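Local atomic coordinates of multicopper oxidase type 1 (Nitrosomonas europaea, PDB entry 3G5W), a protein that probably oxidises substrates at a blue copper centre, as a two-domain, laccase-like multicopper oxidase that carries further copper sites. Residues Phe27-Met39 against Leu301-Gly315. Numbering follows the deposited sequence.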
loop_
_atom_site.group_PDB
_atom_site.type_symbol
_atom_site.label_atom_id
_atom_site.label_comp_id
_atom_site.label_asym_id
_atom_site.label_seq_id
_atom_site.Cartn_x
_atom_site.Cartn_y
_atom_site.Cartn_z
ATOM N N PHE A 27 1.249 23.108 17.141
ATOM C CA PHE A 27 0.931 24.417 16.592
ATOM C C PHE A 27 -0.273 25.006 17.343
ATOM O O PHE A 27 -1.332 24.373 17.432
ATOM C CB PHE A 27 0.680 24.336 15.085
ATOM C CG PHE A 27 1.874 23.852 14.292
ATOM C CD1 PHE A 27 3.003 24.652 14.150
ATOM C CD2 PHE A 27 1.865 22.598 13.687
ATOM C CE1 PHE A 27 4.116 24.205 13.426
ATOM C CE2 PHE A 27 2.967 22.144 12.948
ATOM C CZ PHE A 27 4.093 22.948 12.818
ATOM N N ASN A 28 -0.081 26.202 17.898
ATOM C CA ASN A 28 -1.065 26.872 18.769
ATOM C C ASN A 28 -1.553 25.986 19.918
ATOM O O ASN A 28 -2.704 26.090 20.353
ATOM C CB ASN A 28 -2.250 27.432 17.956
ATOM C CG ASN A 28 -1.935 28.756 17.270
ATOM O OD1 ASN A 28 -0.832 29.291 17.380
ATOM N ND2 ASN A 28 -2.919 29.295 16.547
ATOM N N GLY A 29 -0.669 25.115 20.406
ATOM C CA GLY A 29 -0.972 24.222 21.522
ATOM C C GLY A 29 -2.102 23.223 21.299
ATOM O O GLY A 29 -2.697 22.746 22.263
ATOM N N GLN A 30 -2.385 22.896 20.035
ATOM C CA GLN A 30 -3.434 21.935 19.693
ATOM C C GLN A 30 -2.975 20.897 18.674
ATOM O O GLN A 30 -2.106 21.180 17.845
ATOM C CB GLN A 30 -4.697 22.643 19.181
ATOM C CG GLN A 30 -4.538 23.374 17.864
ATOM C CD GLN A 30 -5.863 23.852 17.320
ATOM O OE1 GLN A 30 -6.505 23.168 16.518
ATOM N NE2 GLN A 30 -6.295 25.014 17.773
ATOM N N VAL A 31 -3.563 19.700 18.753
ATOM C CA VAL A 31 -3.283 18.599 17.808
ATOM C C VAL A 31 -4.616 17.917 17.441
ATOM O O VAL A 31 -5.314 17.427 18.326
ATOM C CB VAL A 31 -2.292 17.550 18.388
ATOM C CG1 VAL A 31 -1.921 16.507 17.319
ATOM C CG2 VAL A 31 -1.018 18.211 18.910
ATOM N N PRO A 32 -4.994 17.913 16.147
ATOM C CA PRO A 32 -4.347 18.539 14.986
ATOM C C PRO A 32 -4.211 20.049 15.140
ATOM O O PRO A 32 -4.914 20.661 15.951
ATOM C CB PRO A 32 -5.303 18.225 13.824
ATOM C CG PRO A 32 -6.573 17.780 14.445
ATOM C CD PRO A 32 -6.205 17.168 15.756
ATOM N N ALA A 33 -3.305 20.628 14.364
ATOM C CA ALA A 33 -3.074 22.061 14.344
ATOM C C ALA A 33 -4.314 22.793 13.813
ATOM O O ALA A 33 -5.236 22.154 13.296
ATOM C CB ALA A 33 -1.863 22.371 13.489
ATOM N N PRO A 34 -4.355 24.132 13.966
ATOM C CA PRO A 34 -5.482 24.937 13.479
ATOM C C PRO A 34 -5.848 24.714 12.007
ATOM O O PRO A 34 -4.970 24.579 11.149
ATOM C CB PRO A 34 -5.002 26.375 13.712
ATOM C CG PRO A 34 -4.093 26.246 14.916
ATOM C CD PRO A 34 -3.349 24.967 14.655
ATOM N N LEU A 35 -7.150 24.658 11.737
ATOM C CA LEU A 35 -7.639 24.588 10.378
ATOM C C LEU A 35 -7.336 25.892 9.667
ATOM O O LEU A 35 -7.699 26.972 10.148
ATOM C CB LEU A 35 -9.152 24.329 10.359
ATOM C CG LEU A 35 -9.881 24.558 9.030
ATOM C CD1 LEU A 35 -9.471 23.493 7.985
ATOM C CD2 LEU A 35 -11.385 24.574 9.257
ATOM N N ILE A 36 -6.649 25.789 8.536
ATOM C CA ILE A 36 -6.482 26.923 7.637
ATOM C C ILE A 36 -7.404 26.703 6.446
ATOM O O ILE A 36 -7.243 25.748 5.676
ATOM C CB ILE A 36 -5.005 27.132 7.185
ATOM C CG1 ILE A 36 -4.092 27.352 8.401
ATOM C CG2 ILE A 36 -4.913 28.317 6.230
ATOM C CD1 ILE A 36 -2.607 27.470 8.061
ATOM N N HIS A 37 -8.381 27.594 6.317
ATOM C CA HIS A 37 -9.430 27.453 5.331
ATOM C C HIS A 37 -9.514 28.738 4.512
ATOM O O HIS A 37 -9.967 29.785 5.005
ATOM C CB HIS A 37 -10.746 27.134 6.041
ATOM C CG HIS A 37 -11.865 26.758 5.120
ATOM N ND1 HIS A 37 -11.656 26.267 3.848
ATOM C CD2 HIS A 37 -13.206 26.771 5.303
ATOM C CE1 HIS A 37 -12.822 26.006 3.285
ATOM N NE2 HIS A 37 -13.778 26.307 4.145
ATOM N N VAL A 38 -9.045 28.642 3.271
ATOM C CA VAL A 38 -8.849 29.790 2.394
ATOM C C VAL A 38 -9.372 29.526 0.982
ATOM O O VAL A 38 -9.652 28.379 0.616
ATOM C CB VAL A 38 -7.337 30.221 2.324
ATOM C CG1 VAL A 38 -6.831 30.674 3.691
ATOM C CG2 VAL A 38 -6.455 29.102 1.768
ATOM N N MET A 39 -9.509 30.591 0.197
ATOM C CA MET A 39 -9.929 30.479 -1.193
ATOM C C MET A 39 -8.714 30.319 -2.110
ATOM O O MET A 39 -7.669 30.927 -1.873
ATOM C CB MET A 39 -10.743 31.713 -1.603
ATOM C CG MET A 39 -11.303 31.683 -3.028
ATOM S SD MET A 39 -12.496 30.360 -3.325
ATOM C CE MET A 39 -13.735 30.734 -2.086
ATOM N N LEU A 301 -15.458 24.442 9.341
ATOM C CA LEU A 301 -15.463 24.544 7.872
ATOM C C LEU A 301 -16.657 25.330 7.315
ATOM O O LEU A 301 -16.612 25.801 6.177
ATOM C CB LEU A 301 -15.381 23.157 7.208
ATOM C CG LEU A 301 -14.015 22.455 7.163
ATOM C CD1 LEU A 301 -14.187 20.970 6.835
ATOM C CD2 LEU A 301 -13.062 23.106 6.169
ATOM N N LYS A 302 -17.710 25.472 8.121
ATOM C CA LYS A 302 -18.900 26.241 7.739
ATOM C C LYS A 302 -18.787 27.734 8.051
ATOM O O LYS A 302 -19.616 28.527 7.605
ATOM C CB LYS A 302 -20.143 25.669 8.421
ATOM C CG LYS A 302 -20.619 24.358 7.828
ATOM C CD LYS A 302 -21.385 23.531 8.854
ATOM C CE LYS A 302 -22.820 23.995 9.026
ATOM N NZ LYS A 302 -23.404 23.434 10.284
ATOM N N LYS A 303 -17.777 28.108 8.826
ATOM C CA LYS A 303 -17.573 29.501 9.217
ATOM C C LYS A 303 -16.839 30.293 8.132
ATOM O O LYS A 303 -16.373 29.719 7.139
ATOM C CB LYS A 303 -16.812 29.570 10.547
ATOM C CG LYS A 303 -17.624 29.075 11.740
ATOM C CD LYS A 303 -16.859 29.226 13.039
ATOM C CE LYS A 303 -17.655 28.640 14.189
ATOM N NZ LYS A 303 -16.894 28.673 15.474
ATOM N N ASP A 304 -16.751 31.610 8.320
ATOM C CA ASP A 304 -15.992 32.482 7.422
ATOM C C ASP A 304 -14.569 31.968 7.245
ATOM O O ASP A 304 -13.967 31.458 8.194
ATOM C CB ASP A 304 -15.947 33.909 7.966
ATOM C CG ASP A 304 -17.234 34.673 7.717
ATOM O OD1 ASP A 304 -17.982 34.303 6.787
ATOM O OD2 ASP A 304 -17.492 35.657 8.449
ATOM N N LEU A 305 -14.047 32.102 6.029
ATOM C CA LEU A 305 -12.694 31.661 5.702
ATOM C C LEU A 305 -11.655 32.309 6.615
ATOM O O LEU A 305 -11.862 33.421 7.117
ATOM C CB LEU A 305 -12.371 31.961 4.236
ATOM C CG LEU A 305 -13.164 31.235 3.143
ATOM C CD1 LEU A 305 -12.804 31.794 1.769
ATOM C CD2 LEU A 305 -12.934 29.726 3.177
ATOM N N GLY A 306 -10.551 31.600 6.837
ATOM C CA GLY A 306 -9.481 32.073 7.707
ATOM C C GLY A 306 -8.882 30.922 8.492
ATOM O O GLY A 306 -8.976 29.771 8.069
ATOM N N MET A 307 -8.265 31.231 9.629
ATOM C CA MET A 307 -7.700 30.200 10.497
ATOM C C MET A 307 -8.610 29.941 11.684
ATOM O O MET A 307 -9.095 30.882 12.318
ATOM C CB MET A 307 -6.299 30.592 10.984
ATOM C CG MET A 307 -5.613 29.501 11.816
ATOM S SD MET A 307 -3.907 29.879 12.300
ATOM C CE MET A 307 -4.233 30.950 13.682
ATOM N N HIS A 308 -8.831 28.671 11.998
ATOM C CA HIS A 308 -9.711 28.310 13.104
ATOM C C HIS A 308 -8.992 27.463 14.145
ATOM O O HIS A 308 -8.619 26.317 13.877
ATOM C CB HIS A 308 -10.977 27.605 12.585
ATOM C CG HIS A 308 -11.772 28.441 11.632
ATOM N ND1 HIS A 308 -12.648 29.418 12.055
ATOM C CD2 HIS A 308 -11.792 28.479 10.279
ATOM C CE1 HIS A 308 -13.187 30.008 11.003
ATOM N NE2 HIS A 308 -12.683 29.457 9.913
ATOM N N ASN A 309 -8.786 28.048 15.327
ATOM C CA ASN A 309 -8.322 27.288 16.485
ATOM C C ASN A 309 -9.509 26.571 17.094
ATOM O O ASN A 309 -10.652 26.963 16.865
ATOM C CB ASN A 309 -7.704 28.209 17.538
ATOM C CG ASN A 309 -6.527 28.986 17.009
ATOM O OD1 ASN A 309 -5.670 28.446 16.312
ATOM N ND2 ASN A 309 -6.482 30.271 17.331
ATOM N N SER A 310 -9.250 25.530 17.876
ATOM C CA SER A 310 -10.335 24.824 18.543
ATOM C C SER A 310 -9.939 24.290 19.899
ATOM O O SER A 310 -8.911 23.631 20.025
ATOM C CB SER A 310 -10.839 23.662 17.694
ATOM O OG SER A 310 -11.825 22.936 18.424
ATOM N N LYS A 311 -10.787 24.547 20.893
ATOM C CA LYS A 311 -10.600 24.017 22.243
ATOM C C LYS A 311 -10.766 22.496 22.277
ATOM O O LYS A 311 -10.291 21.839 23.201
ATOM C CB LYS A 311 -11.567 24.684 23.230
ATOM C CG LYS A 311 -11.304 26.172 23.472
ATOM C CD LYS A 311 -12.292 26.731 24.502
ATOM C CE LYS A 311 -12.177 28.246 24.652
ATOM N NZ LYS A 311 -11.191 28.645 25.698
ATOM N N VAL A 312 -11.439 21.942 21.271
ATOM C CA VAL A 312 -11.580 20.490 21.132
ATOM C C VAL A 312 -10.213 19.794 21.008
ATOM O O VAL A 312 -10.003 18.721 21.580
ATOM C CB VAL A 312 -12.478 20.118 19.920
ATOM C CG1 VAL A 312 -12.544 18.590 19.718
ATOM C CG2 VAL A 312 -13.889 20.711 20.085
ATOM N N PHE A 313 -9.294 20.422 20.273
ATOM C CA PHE A 313 -7.973 19.843 19.995
ATOM C C PHE A 313 -6.845 20.356 20.901
ATOM O O PHE A 313 -5.709 19.876 20.818
ATOM C CB PHE A 313 -7.592 20.076 18.530
ATOM C CG PHE A 313 -8.573 19.508 17.554
ATOM C CD1 PHE A 313 -9.006 18.188 17.666
ATOM C CD2 PHE A 313 -9.051 20.283 16.505
ATOM C CE1 PHE A 313 -9.919 17.652 16.756
ATOM C CE2 PHE A 313 -9.967 19.752 15.584
ATOM C CZ PHE A 313 -10.395 18.432 15.715
ATOM N N LYS A 314 -7.157 21.335 21.746
ATOM C CA LYS A 314 -6.153 21.966 22.593
ATOM C C LYS A 314 -5.673 21.029 23.697
ATOM O O LYS A 314 -6.480 20.368 24.358
ATOM C CB LYS A 314 -6.695 23.267 23.193
ATOM C CG LYS A 314 -5.625 24.110 23.853
ATOM C CD LYS A 314 -6.064 25.551 24.028
ATOM C CE LYS A 314 -4.992 26.352 24.751
ATOM N NZ LYS A 314 -3.755 26.481 23.920
ATOM N N GLY A 315 -4.359 20.975 23.889
ATOM C CA GLY A 315 -3.779 20.178 24.964
ATOM C C GLY A 315 -3.461 21.031 26.180
ATOM O O GLY A 315 -3.965 22.156 26.313
HETATM O O HOH W 1 -2.156 24.026 24.856
#
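The imidazole of His-37 is clamped by two CH-pi contacts, one on each face: Leu-305 CD2 sits over the centre of one, 3.5 Å from the ring centroid, and Leu-301 CD2 over the other, at 3.8 Å. With CG anti to the backbone N (chi1 -171°), the ring slots between them, while its ND1 is hydrogen-bonded to Ile-122 O, which helps fix its rotation. The same Leu-301 methyl also meets Leu-35 CD2. Strands 35-39 and 306-308 run antiparallel (159°). His-37 and Gly-306 exchange two backbone hydrogen bonds; at the next hydrogen-bonded pair, His-308 N gives a 2.8 Å hydrogen bond to Leu-35 O and the return bond is weak. His-308 NE2 donates to Asp-304 O near the ring plane. Asn-28 ND2 donates to Asn-309 OD1 (2.9 Å), the two amide planes 67° apart. Pro-32, after a cis peptide, lays CG squarely over the Phe-313 ring, 3.8 Å from its centroid. In a separate ladder, shifted by one residue, hydrogen bonds from Val-31 N to Phe-313 O and from Gly-315 N to Gly-29 O hold the far end, where a water links Gly-29 O, Lys-314 NZ and Gly-315 O. The C-terminal tail thus adds 306-308 as an edge strand beside 35-39 in a cupredoxin-type beta sheet of the N-terminal domain.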